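Long-range contact in lantibiotic dehydratase (Microbispora corallina, PDB 5EHK), which probably uses glutamyl-tRNA to dehydrate serine and threonine residues of the precursor peptide in the biosynthesis of the lantibiotic NAI-107: residues A[956-965]-A[1040-1051]. Residues are numbered along the deposited sequence; the frame is centred on the assembly and turned at random.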
ATOM      1  N   ILE A 956     -30.614 -23.093   1.788  1.00 22.19           N
ATOM      2  CA  ILE A 956     -31.279 -24.227   2.384  1.00 20.31           C
ATOM      3  C   ILE A 956     -30.584 -24.614   3.676  1.00 19.80           C
ATOM      4  O   ILE A 956     -31.237 -24.833   4.686  1.00 20.59           O
ATOM      5  CB  ILE A 956     -31.299 -25.416   1.421  1.00 24.10           C
ATOM      6  CG1 ILE A 956     -32.104 -25.068   0.173  1.00 23.18           C
ATOM      7  CG2 ILE A 956     -31.859 -26.657   2.086  1.00 22.97           C
ATOM      8  CD1 ILE A 956     -32.003 -26.129  -0.904  1.00 33.56           C
ATOM      9  N   SER A 957     -29.257 -24.643   3.657  1.00 21.53           N
ATOM     10  CA  SER A 957     -28.494 -25.035   4.840  1.00 19.01           C
ATOM     11  C   SER A 957     -28.629 -24.007   5.974  1.00 16.92           C
ATOM     12  O   SER A 957     -28.787 -24.386   7.130  1.00 18.08           O
ATOM     13  CB  SER A 957     -27.028 -25.291   4.492  1.00 16.88           C
ATOM     14  OG  SER A 957     -26.374 -26.031   5.503  1.00 13.99           O
ATOM     15  N   ALA A 958     -28.618 -22.719   5.656  1.00 15.83           N
ATOM     16  CA  ALA A 958     -28.827 -21.711   6.697  1.00 15.93           C
ATOM     17  C   ALA A 958     -30.177 -21.872   7.377  1.00 22.84           C
ATOM     18  O   ALA A 958     -30.261 -21.934   8.613  1.00 23.23           O
ATOM     19  CB  ALA A 958     -28.706 -20.346   6.148  1.00 15.45           C
ATOM     20  N   ALA A 959     -31.231 -21.953   6.568  1.00 23.23           N
ATOM     21  CA  ALA A 959     -32.589 -21.992   7.098  1.00 23.99           C
ATOM     22  C   ALA A 959     -32.823 -23.251   7.906  1.00 23.26           C
ATOM     23  O   ALA A 959     -33.509 -23.229   8.940  1.00 19.02           O
ATOM     24  CB  ALA A 959     -33.584 -21.900   5.978  1.00 25.85           C
ATOM     25  N   ALA A 960     -32.219 -24.341   7.445  1.00 23.01           N
ATOM     26  CA  ALA A 960     -32.327 -25.618   8.136  1.00 24.26           C
ATOM     27  C   ALA A 960     -31.638 -25.579   9.507  1.00 27.49           C
ATOM     28  O   ALA A 960     -32.125 -26.202  10.463  1.00 24.05           O
ATOM     29  CB  ALA A 960     -31.753 -26.727   7.287  1.00 23.08           C
ATOM     30  N   LEU A 961     -30.515 -24.864   9.605  1.00 21.79           N
ATOM     31  CA  LEU A 961     -29.849 -24.713  10.893  1.00 20.41           C
ATOM     32  C   LEU A 961     -30.677 -23.863  11.850  1.00 21.76           C
ATOM     33  O   LEU A 961     -30.861 -24.229  13.004  1.00 23.08           O
ATOM     34  CB  LEU A 961     -28.435 -24.140  10.733  1.00 21.49           C
ATOM     35  CG  LEU A 961     -27.480 -24.219  11.935  1.00 20.54           C
ATOM     36  CD1 LEU A 961     -26.046 -24.369  11.449  1.00 20.61           C
ATOM     37  CD2 LEU A 961     -27.586 -22.996  12.839  1.00 13.59           C
ATOM     38  N   ALA A 962     -31.159 -22.719  11.363  1.00 24.89           N
ATOM     39  CA  ALA A 962     -32.045 -21.845  12.136  1.00 21.65           C
ATOM     40  C   ALA A 962     -33.246 -22.583  12.699  1.00 25.26           C
ATOM     41  O   ALA A 962     -33.570 -22.387  13.873  1.00 27.94           O
ATOM     42  CB  ALA A 962     -32.498 -20.671  11.302  1.00 21.88           C
ATOM     43  N   ASP A 963     -33.905 -23.411  11.871  1.00 26.06           N
ATOM     44  CA  ASP A 963     -35.031 -24.236  12.331  1.00 24.48           C
ATOM     45  C   ASP A 963     -34.511 -25.090  13.456  1.00 23.16           C
ATOM     46  O   ASP A 963     -35.063 -25.090  14.541  1.00 28.37           O
ATOM     47  CB  ASP A 963     -35.612 -25.139  11.214  1.00 26.09           C
ATOM     48  CG  ASP A 963     -37.051 -25.672  11.532  1.00 30.45           C
ATOM     49  OD1 ASP A 963     -38.008 -24.867  11.514  1.00 36.40           O
ATOM     50  OD2 ASP A 963     -37.254 -26.885  11.761  1.00 20.79           O
ATOM     51  N   ALA A 964     -33.379 -25.735  13.220  1.00 23.73           N
ATOM     52  CA  ALA A 964     -32.919 -26.801  14.100  1.00 24.81           C
ATOM     53  C   ALA A 964     -32.500 -26.324  15.490  1.00 24.08           C
ATOM     54  O   ALA A 964     -32.745 -27.018  16.479  1.00 16.99           O
ATOM     55  CB  ALA A 964     -31.791 -27.595  13.431  1.00 21.03           C
ATOM     56  N   PHE A 965     -31.927 -25.125  15.576  1.00 26.06           N
ATOM     57  CA  PHE A 965     -31.489 -24.603  16.867  1.00 25.05           C
ATOM     58  C   PHE A 965     -32.668 -24.544  17.824  1.00 31.88           C
ATOM     59  O   PHE A 965     -32.519 -24.772  19.035  1.00 33.65           O
ATOM     60  CB  PHE A 965     -30.858 -23.224  16.742  1.00 22.51           C
ATOM     61  CG  PHE A 965     -30.164 -22.768  17.997  1.00 25.39           C
ATOM     62  CD1 PHE A 965     -28.866 -23.167  18.274  1.00 28.19           C
ATOM     63  CD2 PHE A 965     -30.810 -21.952  18.904  1.00 23.92           C
ATOM     64  CE1 PHE A 965     -28.222 -22.749  19.427  1.00 26.72           C
ATOM     65  CE2 PHE A 965     -30.176 -21.535  20.060  1.00 26.03           C
ATOM     66  CZ  PHE A 965     -28.884 -21.933  20.325  1.00 28.06           C
ATOM     67  N   LEU A1040     -31.707 -32.481   1.705  1.00 30.75           N
ATOM     68  CA  LEU A1040     -32.166 -32.557   3.094  1.00 29.93           C
ATOM     69  C   LEU A1040     -31.566 -33.728   3.882  1.00 25.94           C
ATOM     70  O   LEU A1040     -31.301 -33.588   5.077  1.00 22.22           O
ATOM     71  CB  LEU A1040     -33.694 -32.562   3.178  1.00 26.29           C
ATOM     72  CG  LEU A1040     -34.413 -31.280   2.744  1.00 35.73           C
ATOM     73  CD1 LEU A1040     -35.884 -31.349   3.135  1.00 44.63           C
ATOM     74  CD2 LEU A1040     -33.772 -30.044   3.326  1.00 27.32           C
ATOM     75  N   ALA A1041     -31.355 -34.866   3.226  1.00 20.19           N
ATOM     76  CA  ALA A1041     -30.758 -36.020   3.899  1.00 24.11           C
ATOM     77  C   ALA A1041     -29.352 -35.669   4.377  1.00 27.14           C
ATOM     78  O   ALA A1041     -28.968 -35.975   5.513  1.00 27.24           O
ATOM     79  CB  ALA A1041     -30.697 -37.219   2.970  1.00 18.74           C
ATOM     80  N   ALA A1042     -28.599 -34.990   3.516  1.00 23.82           N
ATOM     81  CA  ALA A1042     -27.222 -34.644   3.824  1.00 25.32           C
ATOM     82  C   ALA A1042     -27.107 -33.695   5.023  1.00 21.82           C
ATOM     83  O   ALA A1042     -26.035 -33.556   5.591  1.00 20.51           O
ATOM     84  CB  ALA A1042     -26.545 -34.044   2.597  1.00 20.28           C
ATOM     85  N   LEU A1043     -28.223 -33.076   5.409  1.00 22.45           N
ATOM     86  CA  LEU A1043     -28.298 -32.148   6.542  1.00 18.80           C
ATOM     87  C   LEU A1043     -28.890 -32.713   7.835  1.00 16.93           C
ATOM     88  O   LEU A1043     -29.062 -31.976   8.800  1.00 19.03           O
ATOM     89  CB  LEU A1043     -29.135 -30.930   6.165  1.00 16.00           C
ATOM     90  CG  LEU A1043     -28.669 -30.032   5.044  1.00 15.35           C
ATOM     91  CD1 LEU A1043     -29.765 -29.044   4.770  1.00 21.40           C
ATOM     92  CD2 LEU A1043     -27.433 -29.303   5.459  1.00 15.16           C
ATOM     93  N   GLU A1044     -29.257 -33.984   7.855  1.00 20.36           N
ATOM     94  CA  GLU A1044     -30.001 -34.505   9.005  1.00 25.66           C
ATOM     95  C   GLU A1044     -29.163 -34.533  10.265  1.00 19.24           C
ATOM     96  O   GLU A1044     -29.519 -33.958  11.284  1.00 17.13           O
ATOM     97  CB  GLU A1044     -30.594 -35.881   8.724  1.00 25.04           C
ATOM     98  CG  GLU A1044     -31.822 -35.806   7.860  1.00 34.10           C
ATOM     99  CD  GLU A1044     -32.450 -37.157   7.628  1.00 51.09           C
ATOM    100  OE1 GLU A1044     -32.264 -38.047   8.497  1.00 55.34           O
ATOM    101  OE2 GLU A1044     -33.119 -37.325   6.577  1.00 48.02           O
ATOM    102  N   SER A1045     -28.065 -35.259  10.176  1.00 16.89           N
ATOM    103  CA  SER A1045     -27.153 -35.420  11.269  1.00 14.68           C
ATOM    104  C   SER A1045     -26.693 -34.049  11.805  1.00 19.47           C
ATOM    105  O   SER A1045     -26.563 -33.833  13.015  1.00 19.03           O
ATOM    106  CB  SER A1045     -25.992 -36.283  10.794  1.00 11.68           C
ATOM    107  OG  SER A1045     -24.817 -35.942  11.477  1.00 23.00           O
ATOM    108  N   ARG A1046     -26.504 -33.083  10.926  1.00 19.79           N
ATOM    109  CA  ARG A1046     -26.102 -31.798  11.449  1.00 20.85           C
ATOM    110  C   ARG A1046     -27.291 -31.036  12.047  1.00 20.30           C
ATOM    111  O   ARG A1046     -27.133 -30.289  13.022  1.00 18.84           O
ATOM    112  CB  ARG A1046     -25.317 -30.978  10.415  1.00 21.97           C
ATOM    113  CG  ARG A1046     -26.079 -29.830   9.820  1.00 19.35           C
ATOM    114  CD  ARG A1046     -25.847 -28.500  10.523  1.00 15.36           C
ATOM    115  NE  ARG A1046     -26.172 -27.448   9.570  1.00 24.86           N
ATOM    116  CZ  ARG A1046     -27.396 -27.209   9.112  1.00 24.72           C
ATOM    117  NH1 ARG A1046     -28.429 -27.909   9.544  1.00 27.22           N
ATOM    118  NH2 ARG A1046     -27.599 -26.259   8.223  1.00 26.62           N
ATOM    119  N   ASP A1047     -28.483 -31.231  11.497  1.00 21.08           N
ATOM    120  CA  ASP A1047     -29.670 -30.690  12.168  1.00 22.27           C
ATOM    121  C   ASP A1047     -29.828 -31.308  13.573  1.00 21.09           C
ATOM    122  O   ASP A1047     -30.207 -30.622  14.522  1.00 20.95           O
ATOM    123  CB  ASP A1047     -30.935 -30.907  11.338  1.00 21.73           C
ATOM    124  CG  ASP A1047     -31.073 -29.892  10.204  1.00 25.91           C
ATOM    125  OD1 ASP A1047     -30.324 -28.901  10.231  1.00 27.41           O
ATOM    126  OD2 ASP A1047     -31.940 -30.060   9.307  1.00 22.58           O
ATOM    127  N   GLU A1048     -29.513 -32.593  13.711  1.00 17.28           N
ATOM    128  CA  GLU A1048     -29.631 -33.236  15.003  1.00 19.36           C
ATOM    129  C   GLU A1048     -28.706 -32.545  15.972  1.00 26.23           C
ATOM    130  O   GLU A1048     -29.145 -32.121  17.044  1.00 29.95           O
ATOM    131  CB  GLU A1048     -29.301 -34.726  14.945  1.00 17.86           C
ATOM    132  CG  GLU A1048     -30.500 -35.645  15.155  1.00 31.26           C
ATOM    133  CD  GLU A1048     -31.203 -35.437  16.502  1.00 39.26           C
ATOM    134  OE1 GLU A1048     -30.719 -35.979  17.524  1.00 38.75           O
ATOM    135  OE2 GLU A1048     -32.247 -34.737  16.535  1.00 38.15           O
ATOM    136  N   ALA A1049     -27.442 -32.393  15.571  1.00 20.85           N
ATOM    137  CA  ALA A1049     -26.444 -31.796  16.435  1.00 16.22           C
ATOM    138  C   ALA A1049     -26.829 -30.398  16.878  1.00 17.90           C
ATOM    139  O   ALA A1049     -26.614 -30.007  18.029  1.00 21.33           O
ATOM    140  CB  ALA A1049     -25.110 -31.767  15.733  1.00 16.35           C
ATOM    141  N   VAL A1050     -27.435 -29.651  15.982  1.00 16.05           N
ATOM    142  CA  VAL A1050     -27.775 -28.298  16.325  1.00 20.34           C
ATOM    143  C   VAL A1050     -28.970 -28.306  17.252  1.00 22.79           C
ATOM    144  O   VAL A1050     -29.065 -27.472  18.154  1.00 21.70           O
ATOM    145  CB  VAL A1050     -28.026 -27.461  15.073  1.00 18.74           C
ATOM    146  CG1 VAL A1050     -28.632 -26.107  15.415  1.00 17.31           C
ATOM    147  CG2 VAL A1050     -26.729 -27.268  14.372  1.00 19.45           C
ATOM    148  N   ARG A1051     -29.872 -29.263  17.048  1.00 25.53           N
ATOM    149  CA  ARG A1051     -31.021 -29.362  17.931  1.00 26.32           C
ATOM    150  C   ARG A1051     -30.541 -29.556  19.366  1.00 27.85           C
ATOM    151  O   ARG A1051     -30.938 -28.772  20.244  1.00 30.69           O
ATOM    152  CB  ARG A1051     -31.992 -30.473  17.513  1.00 27.56           C
ATOM    153  CG  ARG A1051     -33.282 -29.960  16.892  1.00 27.66           C
ATOM    154  CD  ARG A1051     -34.312 -31.055  16.676  1.00 26.56           C
ATOM    155  NE  ARG A1051     -33.747 -32.223  15.990  1.00 37.10           N
ATOM    156  CZ  ARG A1051     -33.614 -32.338  14.664  1.00 31.87           C
ATOM    157  NH1 ARG A1051     -34.020 -31.346  13.863  1.00 26.92           N
ATOM    158  NH2 ARG A1051     -33.076 -33.447  14.137  1.00 18.57           N
TER
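The carbonyl O of Ser-957 accepts the helical bond from the backbone N of Leu-961 and also faces NH2 of Arg-1046, modelled 2.5 Å from it, too short and too bent for the detail of this second hydrogen bond to be trusted. The chain of Arg-1046, bent at chi2 (94°), brings the guanidinium between two leucines: CB of Leu-961 sits 3.4 Å from NH2 over one face, and CD2 of Leu-1043 lies against the opposite face. A salt bridge from NE to OD1 of Asp-930 on helix 920-942 probably offsets the charge of this buried arginine. The methyl groups of Ala-960 and Ala-964 face the partner helix, and CB of Ala-964 meets CG1 of Val-1050 at 4.0 Å. CG1 of Val-1050 also packs on CB of Phe-965 at 3.9 Å and lies near the plane of the Phe-965 ring, at its edge, while CG2 of Val-1050 meets CG of Leu-961 at 4.0 Å. Beyond it, CA of Arg-1051 makes a CH···O contact with O of Ala-964 at 3.3 Å. Segments 956-965 and 1044-1051, parts of helices 950-965 and 1044-1059, have axes 8.0 Å apart crossing at -37°, a close helix-helix packing with alanines on one side, in the helical part of the lantibiotic dehydratase C-terminal region.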